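PDB 3Q1X: serine acetyltransferase from Entamoeba histolytica, which probably catalyses transfer of an acetyl group from acetyl-CoA to the hydroxyl of L-serine, a step of cysteine biosynthesis. Local coordinates for residues 6-11 and 63-68; 71-76 and 83-88; 130-135 and 160-165. All blocks are in the same frame, centred on the assembly; numbering follows the deposited sequence.

Interaction 1 (6-11 and 63-68); sequences YSIAHQ and SELTKL
Leu65 reaches from helix 59-79 to helix 2-18 through a single methyl, CD2, which meets Ile8 and Ala9 at once. Leu65 CD2 lies 4.0 Å from Ile8 CG2 and 4.1 Å from the backbone atom Ala9 N. The third approach, 4.2 Å from Leu65 CD2 to Ala9 CB, completes the seat, so the methyl rests over the join between two successive residues of the facing helix. Leu65 gets there because its CG stands anti to the backbone N (chi1 -175°), which extends the branch across the gap. The other methyl turns aside: Leu65 CD1 is 5.5 Å from Ile8 CG2. Ile8 likewise offers one branch and withdraws the other, its CD1 ending 6.8 Å from Leu65 CD2.

Both helices belong to the all-helical N-terminal part that serine acetyltransferases carry ahead of their left-handed beta-helix. Here the closest backbone pair, Ala9 CA and Leu65 CA, is separated by 7.2 Å, and the short alanine side chain is what meets the leucine at that level. All three touching residues are buried, and Leu93 and Leu96 of helix 82-113 pack against Leu65 as well.

The other flanks of the two helices are looser and more polar. Tyr6, pointing away, and Lys67 are exposed and neither touches the other segment. Ser63, Thr66 and His10 are partly exposed, and His10 ND1 is hydrogen-bonded to Glu58. Glu64, buried, takes no part here and forms a salt bridge with Lys40 of helix 36-45.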
loop_
_atom_site.group_PDB
_atom_site.type_symbol
_atom_site.label_atom_id
_atom_site.label_comp_id
_atom_site.label_asym_id
_atom_site.label_seq_id
_atom_site.Cartn_x
_atom_site.Cartn_y
_atom_site.Cartn_z
ATOM N N TYR A 6 25.828 -4.592 24.737
ATOM C CA TYR A 6 25.509 -5.253 26.002
ATOM C C TYR A 6 24.876 -4.287 27.017
ATOM O O TYR A 6 23.897 -4.642 27.685
ATOM C CB TYR A 6 26.724 -5.943 26.650
ATOM C CG TYR A 6 26.385 -6.225 28.093
ATOM C CD1 TYR A 6 25.655 -7.361 28.451
ATOM C CD2 TYR A 6 26.682 -5.299 29.090
ATOM C CE1 TYR A 6 25.284 -7.586 29.771
ATOM C CE2 TYR A 6 26.302 -5.515 30.418
ATOM C CZ TYR A 6 25.611 -6.661 30.748
ATOM O OH TYR A 6 25.245 -6.870 32.057
ATOM N N SER A 7 25.446 -3.085 27.139
ATOM C CA SER A 7 24.970 -2.098 28.117
ATOM C C SER A 7 23.586 -1.582 27.764
ATOM O O SER A 7 22.744 -1.399 28.643
ATOM C CB SER A 7 25.943 -0.923 28.256
ATOM O OG SER A 7 25.813 0.011 27.187
ATOM N N ILE A 8 23.367 -1.347 26.470
ATOM C CA ILE A 8 22.073 -0.869 25.991
ATOM C C ILE A 8 21.010 -1.965 26.128
ATOM O O ILE A 8 19.895 -1.689 26.562
ATOM C CB ILE A 8 22.157 -0.291 24.541
ATOM C CG1 ILE A 8 23.049 0.967 24.496
ATOM C CG2 ILE A 8 20.770 0.007 23.962
ATOM C CD1 ILE A 8 22.596 2.138 25.374
ATOM N N ALA A 9 21.357 -3.206 25.784
ATOM C CA ALA A 9 20.431 -4.334 25.944
ATOM C C ALA A 9 20.085 -4.587 27.406
ATOM O O ALA A 9 18.963 -4.981 27.723
ATOM C CB ALA A 9 20.999 -5.595 25.318
ATOM N N HIS A 10 21.058 -4.367 28.290
ATOM C CA HIS A 10 20.811 -4.459 29.725
ATOM C C HIS A 10 19.770 -3.429 30.185
ATOM O O HIS A 10 18.846 -3.783 30.918
ATOM C CB HIS A 10 22.103 -4.316 30.532
ATOM C CG HIS A 10 21.879 -4.320 32.012
ATOM N ND1 HIS A 10 21.535 -5.459 32.709
ATOM C CD2 HIS A 10 21.915 -3.319 32.924
ATOM C CE1 HIS A 10 21.382 -5.161 33.987
ATOM N NE2 HIS A 10 21.607 -3.870 34.145
ATOM N N GLN A 11 19.931 -2.173 29.760
ATOM C CA GLN A 11 18.999 -1.092 30.110
ATOM C C GLN A 11 17.587 -1.361 29.578
ATOM O O GLN A 11 16.616 -1.272 30.329
ATOM C CB GLN A 11 19.513 0.279 29.638
ATOM C CG GLN A 11 18.510 1.413 29.879
ATOM C CD GLN A 11 19.097 2.807 29.733
ATOM O OE1 GLN A 11 20.190 2.992 29.193
ATOM N NE2 GLN A 11 18.350 3.807 30.198
ATOM N N SER A 63 21.180 -10.376 21.653
ATOM C CA SER A 63 21.316 -11.135 20.407
ATOM C C SER A 63 20.589 -10.469 19.233
ATOM O O SER A 63 21.180 -10.259 18.172
ATOM C CB SER A 63 20.818 -12.574 20.606
ATOM O OG SER A 63 21.069 -13.375 19.461
ATOM N N GLU A 64 19.319 -10.118 19.431
ATOM C CA GLU A 64 18.548 -9.437 18.385
ATOM C C GLU A 64 19.086 -8.043 18.086
ATOM O O GLU A 64 19.146 -7.621 16.924
ATOM C CB GLU A 64 17.062 -9.361 18.754
ATOM C CG GLU A 64 16.393 -10.716 19.027
ATOM C CD GLU A 64 16.294 -11.633 17.809
ATOM O OE1 GLU A 64 16.482 -11.181 16.656
ATOM O OE2 GLU A 64 16.015 -12.831 18.018
ATOM N N LEU A 65 19.502 -7.337 19.137
ATOM C CA LEU A 65 20.052 -5.998 18.972
ATOM C C LEU A 65 21.328 -6.030 18.126
ATOM O O LEU A 65 21.545 -5.147 17.287
ATOM C CB LEU A 65 20.297 -5.336 20.334
ATOM C CG LEU A 65 20.760 -3.881 20.323
ATOM C CD1 LEU A 65 19.835 -3.013 19.481
ATOM C CD2 LEU A 65 20.866 -3.339 21.744
ATOM N N THR A 66 22.157 -7.054 18.346
ATOM C CA THR A 66 23.378 -7.286 17.567
ATOM C C THR A 66 23.060 -7.536 16.092
ATOM O O THR A 66 23.714 -6.969 15.210
ATOM C CB THR A 66 24.188 -8.479 18.153
ATOM O OG1 THR A 66 24.525 -8.184 19.513
ATOM C CG2 THR A 66 25.484 -8.733 17.358
ATOM N N LYS A 67 22.063 -8.381 15.829
ATOM C CA LYS A 67 21.653 -8.666 14.453
ATOM C C LYS A 67 21.204 -7.395 13.744
ATOM O O LYS A 67 21.587 -7.157 12.596
ATOM C CB LYS A 67 20.547 -9.722 14.399
ATOM C CG LYS A 67 20.998 -11.118 14.777
ATOM C CD LYS A 67 20.026 -12.155 14.220
ATOM C CE LYS A 67 19.782 -13.304 15.192
ATOM N NZ LYS A 67 20.993 -14.128 15.446
ATOM N N LEU A 68 20.405 -6.584 14.437
ATOM C CA LEU A 68 19.968 -5.283 13.914
ATOM C C LEU A 68 21.129 -4.320 13.672
ATOM O O LEU A 68 21.215 -3.705 12.608
ATOM C CB LEU A 68 18.941 -4.626 14.841
ATOM C CG LEU A 68 18.316 -3.318 14.327
ATOM C CD1 LEU A 68 17.483 -3.517 13.056
ATOM C CD2 LEU A 68 17.505 -2.651 15.405
#

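Interaction 2 (71-76 and 83-88); sequences YIKDSV and LFAHQC
The axes of segments 71-76 and 83-88 approach to 8.5 Å, and their N-to-C directions make an angle of 143°, well short of exactly antiparallel. Only six residues separate the segments, so this is the turn end of a helical hairpin formed by helices 59-79 and 82-113. The backbones are nearest at Val76 and Ala85, whose CA atoms stand 5.2 Å apart, a close spacing, consistent with the small side chain of Ala85.

Val76 provides the main side-chain contact. With CG1 anti to the backbone N (chi1 174°), that methyl reaches both the CA and the CB of Ala85: Val76 CG1 is 3.5 Å from Ala85 CA and 3.7 Å from Ala85 CB. The same methyl approaches the Phe84 ring obliquely, 4.2 Å from Val76 CG1 to Phe84 CD2. One face of that ring is taken by Cys88, one turn further along its own helix, with Cys88 SG 3.6 Å above the plane of Phe84 and displaced toward the rim.

Ala85 CB is also held against the first helix by Lys73, 3.7 Å from Lys73 O and 4.0 Å from Lys73 CG. The lysine thus contributes the aliphatic base of its chain, which bends further out and takes the ammonium away from Ala85, toward a weak, long ion pair with Asp70.

Leu142 of helix 128-144 touches both Val76 and Cys88, and Tyr150 of helix 150-162 packs along Ile72, Ser75 and Val76, so two further helices lean on the hairpin; Pro30 of a second subunit packs on Ser75.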
loop_
_atom_site.group_PDB
_atom_site.type_symbol
_atom_site.label_atom_id
_atom_site.label_comp_id
_atom_site.label_asym_id
_atom_site.label_seq_id
_atom_site.Cartn_x
_atom_site.Cartn_y
_atom_site.Cartn_z
ATOM N N TYR A 71 23.202 -5.332 10.691
ATOM C CA TYR A 71 22.468 -5.092 9.446
ATOM C C TYR A 71 22.482 -3.612 9.050
ATOM O O TYR A 71 22.789 -3.281 7.894
ATOM C CB TYR A 71 21.033 -5.622 9.552
ATOM C CG TYR A 71 20.210 -5.479 8.285
ATOM C CD1 TYR A 71 20.104 -6.530 7.373
ATOM C CD2 TYR A 71 19.530 -4.295 8.006
ATOM C CE1 TYR A 71 19.338 -6.398 6.203
ATOM C CE2 TYR A 71 18.769 -4.152 6.844
ATOM C CZ TYR A 71 18.679 -5.203 5.949
ATOM O OH TYR A 71 17.923 -5.053 4.803
ATOM N N ILE A 72 22.181 -2.729 10.007
ATOM C CA ILE A 72 22.153 -1.282 9.753
ATOM C C ILE A 72 23.559 -0.767 9.444
ATOM O O ILE A 72 23.749 0.037 8.525
ATOM C CB ILE A 72 21.529 -0.470 10.941
ATOM C CG1 ILE A 72 20.041 -0.802 11.107
ATOM C CG2 ILE A 72 21.726 1.047 10.749
ATOM C CD1 ILE A 72 19.359 -0.133 12.315
ATOM N N LYS A 73 24.541 -1.224 10.220
ATOM C CA LYS A 73 25.930 -0.859 9.957
ATOM C C LYS A 73 26.315 -1.220 8.525
ATOM O O LYS A 73 26.876 -0.395 7.803
ATOM C CB LYS A 73 26.887 -1.522 10.945
ATOM C CG LYS A 73 28.301 -0.934 10.916
ATOM C CD LYS A 73 29.219 -1.674 11.883
ATOM C CE LYS A 73 29.539 -3.074 11.369
ATOM N NZ LYS A 73 29.347 -4.103 12.434
ATOM N N ASP A 74 25.987 -2.443 8.110
ATOM C CA ASP A 74 26.311 -2.904 6.750
ATOM C C ASP A 74 25.678 -2.039 5.661
ATOM O O ASP A 74 26.348 -1.650 4.697
ATOM C CB ASP A 74 25.965 -4.390 6.579
ATOM C CG ASP A 74 26.982 -5.307 7.263
ATOM O OD1 ASP A 74 28.019 -4.801 7.740
ATOM O OD2 ASP A 74 26.749 -6.534 7.328
ATOM N N SER A 75 24.406 -1.698 5.850
ATOM C CA SER A 75 23.673 -0.859 4.909
ATOM C C SER A 75 24.153 0.596 4.904
ATOM O O SER A 75 24.300 1.200 3.842
ATOM C CB SER A 75 22.178 -0.929 5.210
ATOM O OG SER A 75 21.693 -2.249 5.020
ATOM N N VAL A 76 24.423 1.157 6.079
ATOM C CA VAL A 76 24.957 2.520 6.130
ATOM C C VAL A 76 26.333 2.579 5.465
ATOM O O VAL A 76 26.621 3.518 4.742
ATOM C CB VAL A 76 25.000 3.112 7.568
ATOM C CG1 VAL A 76 25.690 4.473 7.571
ATOM C CG2 VAL A 76 23.597 3.260 8.119
ATOM N N LEU A 83 33.488 4.296 8.823
ATOM C CA LEU A 83 33.571 5.158 10.000
ATOM C C LEU A 83 32.250 5.884 10.266
ATOM O O LEU A 83 31.779 5.922 11.410
ATOM C CB LEU A 83 34.745 6.140 9.882
ATOM C CG LEU A 83 34.853 7.271 10.909
ATOM C CD1 LEU A 83 36.308 7.653 11.153
ATOM C CD2 LEU A 83 34.055 8.482 10.440
ATOM N N PHE A 84 31.656 6.446 9.212
ATOM C CA PHE A 84 30.365 7.126 9.325
ATOM C C PHE A 84 29.291 6.181 9.846
ATOM O O PHE A 84 28.490 6.572 10.700
ATOM C CB PHE A 84 29.931 7.719 7.983
ATOM C CG PHE A 84 28.739 8.636 8.082
ATOM C CD1 PHE A 84 28.827 9.841 8.775
ATOM C CD2 PHE A 84 27.530 8.299 7.477
ATOM C CE1 PHE A 84 27.730 10.698 8.867
ATOM C CE2 PHE A 84 26.422 9.152 7.562
ATOM C CZ PHE A 84 26.522 10.349 8.254
ATOM N N ALA A 85 29.283 4.950 9.331
ATOM C CA ALA A 85 28.369 3.892 9.795
ATOM C C ALA A 85 28.496 3.600 11.296
ATOM O O ALA A 85 27.491 3.549 12.005
ATOM C CB ALA A 85 28.577 2.616 8.987
ATOM N N HIS A 86 29.733 3.416 11.769
ATOM C CA HIS A 86 30.002 3.167 13.182
ATOM C C HIS A 86 29.418 4.262 14.076
ATOM O O HIS A 86 28.738 3.966 15.057
ATOM C CB HIS A 86 31.512 3.027 13.432
ATOM C CG HIS A 86 31.875 2.987 14.883
ATOM N ND1 HIS A 86 31.888 1.818 15.616
ATOM C CD2 HIS A 86 32.218 3.975 15.744
ATOM C CE1 HIS A 86 32.236 2.087 16.863
ATOM N NE2 HIS A 86 32.440 3.388 16.968
ATOM N N GLN A 87 29.676 5.519 13.718
ATOM C CA GLN A 87 29.172 6.677 14.467
ATOM C C GLN A 87 27.645 6.779 14.481
ATOM O O GLN A 87 27.038 7.108 15.510
ATOM C CB GLN A 87 29.753 7.960 13.894
ATOM C CG GLN A 87 31.273 8.022 13.987
ATOM C CD GLN A 87 31.874 9.100 13.105
ATOM O OE1 GLN A 87 31.240 9.585 12.162
ATOM N NE2 GLN A 87 33.113 9.476 13.403
ATOM N N CYS A 88 27.035 6.502 13.334
ATOM C CA CYS A 88 25.585 6.564 13.211
ATOM C C CYS A 88 24.905 5.486 14.024
ATOM O O CYS A 88 23.875 5.740 14.640
ATOM C CB CYS A 88 25.165 6.467 11.753
ATOM S SG CYS A 88 25.529 7.960 10.835
#

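Interaction 3 (130-135 and 160-165); sequences FQAVIV and SYTSID
Ile164 meets Ala132 just where helix 150-162 has ended and the chain turns toward its first beta-helix strand. Followed outward, the isoleucine begins with CB, which is already 4.4 Å from Ala132 CB. One branch, the methyl CG2, passes on one flank at 4.3 Å from Ala132 CB. The other begins at CG1, which, beside the backbone N (chi1 -58°), stands farther off, 4.8 Å from Ala132 CB. From there the chain runs on extended, and the terminal methyl comes back within touch: Ile164 CD1 is 4.0 Å from Ala132 CB, the closest approach of the contact. The alanine methyl therefore faces the length of the isoleucine and not merely its tip. The corresponding backbones remain apart, with 7.0 Å between Ala132 CA and Ile164 CA.

Thr162 adds a looser neighbour, its OG1 lying 4.4 Å from Ala132 CB. That oxygen is engaged elsewhere: it accepts a hydrogen bond from Ile164 N, 3.2 Å from N to Thr162 OG1 with an N-H...O angle of 155°, which defines an ST turn, and it is also hydrogen-bonded to Val158 O. Between Thr162 and Ile164, Ser163 leaves helical geometry with a positive phi of 63°, letting the chain change course. Asp165 then pairs through its backbone with Val184 and Ile186 in the next coil of the left-handed beta-helix, while Ser163 OG is hydrogen-bonded to Ser163 of both other subunits, close to where the three chains meet.

Across the interface the chemistry is essentially methyl against methyl, buried and without direction; the directional bonds lie within the turn, consistent with a turn shaped by its own hydrogen bonds and packed on helix 128-144 by apolar contact.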
loop_
_atom_site.group_PDB
_atom_site.type_symbol
_atom_site.label_atom_id
_atom_site.label_comp_id
_atom_site.label_asym_id
_atom_site.label_seq_id
_atom_site.Cartn_x
_atom_site.Cartn_y
_atom_site.Cartn_z
ATOM N N PHE A 130 1.532 2.247 14.029
ATOM C CA PHE A 130 2.529 1.925 15.056
ATOM C C PHE A 130 3.778 1.230 14.495
ATOM O O PHE A 130 4.893 1.543 14.904
ATOM C CB PHE A 130 1.925 1.150 16.224
ATOM C CG PHE A 130 2.873 1.010 17.380
ATOM C CD1 PHE A 130 3.251 2.129 18.121
ATOM C CD2 PHE A 130 3.431 -0.225 17.691
ATOM C CE1 PHE A 130 4.155 2.014 19.173
ATOM C CE2 PHE A 130 4.327 -0.353 18.754
ATOM C CZ PHE A 130 4.696 0.765 19.486
ATOM N N GLN A 131 3.590 0.330 13.530
ATOM C CA GLN A 131 4.731 -0.300 12.860
ATOM C C GLN A 131 5.614 0.754 12.198
ATOM O O GLN A 131 6.840 0.713 12.290
ATOM C CB GLN A 131 4.266 -1.329 11.825
ATOM C CG GLN A 131 3.193 -2.301 12.330
ATOM C CD GLN A 131 3.587 -2.990 13.628
ATOM O OE1 GLN A 131 4.684 -3.546 13.736
ATOM N NE2 GLN A 131 2.703 -2.952 14.622
ATOM N N ALA A 132 4.963 1.727 11.566
ATOM C CA ALA A 132 5.647 2.812 10.877
ATOM C C ALA A 132 6.458 3.659 11.859
ATOM O O ALA A 132 7.620 3.958 11.614
ATOM C CB ALA A 132 4.632 3.680 10.166
ATOM N N VAL A 133 5.834 4.035 12.973
ATOM C CA VAL A 133 6.491 4.903 13.950
ATOM C C VAL A 133 7.696 4.243 14.619
ATOM O O VAL A 133 8.679 4.928 14.882
ATOM C CB VAL A 133 5.499 5.528 14.990
ATOM C CG1 VAL A 133 4.487 6.427 14.291
ATOM C CG2 VAL A 133 4.817 4.487 15.817
ATOM N N ILE A 134 7.620 2.927 14.858
ATOM C CA ILE A 134 8.749 2.138 15.368
ATOM C C ILE A 134 9.986 2.316 14.498
ATOM O O ILE A 134 11.078 2.588 14.993
ATOM C CB ILE A 134 8.421 0.626 15.430
ATOM C CG1 ILE A 134 7.410 0.307 16.530
ATOM C CG2 ILE A 134 9.676 -0.196 15.646
ATOM C CD1 ILE A 134 6.963 -1.165 16.544
ATOM N N VAL A 135 9.800 2.138 13.195
ATOM C CA VAL A 135 10.899 2.238 12.257
ATOM C C VAL A 135 11.282 3.710 12.080
ATOM O O VAL A 135 12.462 4.041 12.101
ATOM C CB VAL A 135 10.572 1.528 10.932
ATOM C CG1 VAL A 135 11.707 1.675 9.953
ATOM C CG2 VAL A 135 10.253 0.038 11.181
ATOM N N SER A 160 6.079 0.755 1.670
ATOM C CA SER A 160 5.503 -0.399 0.954
ATOM C C SER A 160 4.581 -1.237 1.839
ATOM O O SER A 160 3.539 -1.727 1.396
ATOM C CB SER A 160 6.614 -1.290 0.386
ATOM O OG SER A 160 7.400 -0.603 -0.577
ATOM N N TYR A 161 4.982 -1.390 3.099
ATOM C CA TYR A 161 4.243 -2.240 4.042
ATOM C C TYR A 161 2.913 -1.643 4.550
ATOM O O TYR A 161 1.948 -2.385 4.759
ATOM C CB TYR A 161 5.169 -2.648 5.202
ATOM C CG TYR A 161 4.579 -3.708 6.097
ATOM C CD1 TYR A 161 4.386 -5.011 5.627
ATOM C CD2 TYR A 161 4.194 -3.413 7.400
ATOM C CE1 TYR A 161 3.831 -5.996 6.436
ATOM C CE2 TYR A 161 3.636 -4.395 8.229
ATOM C CZ TYR A 161 3.470 -5.681 7.739
ATOM O OH TYR A 161 2.905 -6.648 8.546
ATOM N N THR A 162 2.865 -0.324 4.729
ATOM C CA THR A 162 1.751 0.352 5.413
ATOM C C THR A 162 1.136 1.479 4.579
ATOM O O THR A 162 0.092 2.022 4.949
ATOM C CB THR A 162 2.254 1.012 6.712
ATOM O OG1 THR A 162 3.202 2.027 6.376
ATOM C CG2 THR A 162 2.912 -0.018 7.636
ATOM N N SER A 163 1.803 1.847 3.487
ATOM C CA SER A 163 1.389 2.982 2.631
ATOM C C SER A 163 1.438 4.325 3.364
ATOM O O SER A 163 0.814 5.301 2.924
ATOM C CB SER A 163 -0.003 2.755 2.005
ATOM O OG SER A 163 -0.127 1.458 1.457
ATOM N N ILE A 164 2.162 4.347 4.483
ATOM C CA ILE A 164 2.469 5.551 5.256
ATOM C C ILE A 164 3.868 6.033 4.854
ATOM O O ILE A 164 4.825 5.249 4.851
ATOM C CB ILE A 164 2.403 5.286 6.779
ATOM C CG1 ILE A 164 1.018 4.772 7.191
ATOM C CG2 ILE A 164 2.789 6.550 7.583
ATOM C CD1 ILE A 164 0.961 4.272 8.619
ATOM N N ASP A 165 3.964 7.318 4.538
ATOM C CA ASP A 165 5.115 7.902 3.867
ATOM C C ASP A 165 5.698 8.992 4.746
ATOM O O ASP A 165 5.292 10.147 4.660
ATOM C CB ASP A 165 4.675 8.483 2.510
ATOM C CG ASP A 165 5.847 8.781 1.575
ATOM O OD1 ASP A 165 7.038 8.692 1.987
ATOM O OD2 ASP A 165 5.569 9.098 0.396
#

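In the fold
Interactions 1 and 2 share helix 59-79, their centres about 16 Å apart: the first joins it to helix 2-18, the second to helix 82-113 at a hairpin turn. Interaction 3 uses other elements and lies nearer the chain's centre, about 7 Å against about 20 Å. Interactions 1 and 3 are buried, whereas interaction 2 is partly exposed although it covers the most surface. Each is mainly apolar; polar atoms join as close neighbours, a backbone N in interaction 1, a backbone O in interaction 2 and a threonine hydroxyl in interaction 3, while interaction 2 adds a lysine stem. Interaction 3 borders a subunit interface where serine hydroxyls bond between chains; interaction 2 meets a neighbouring subunit at Ser75 alone.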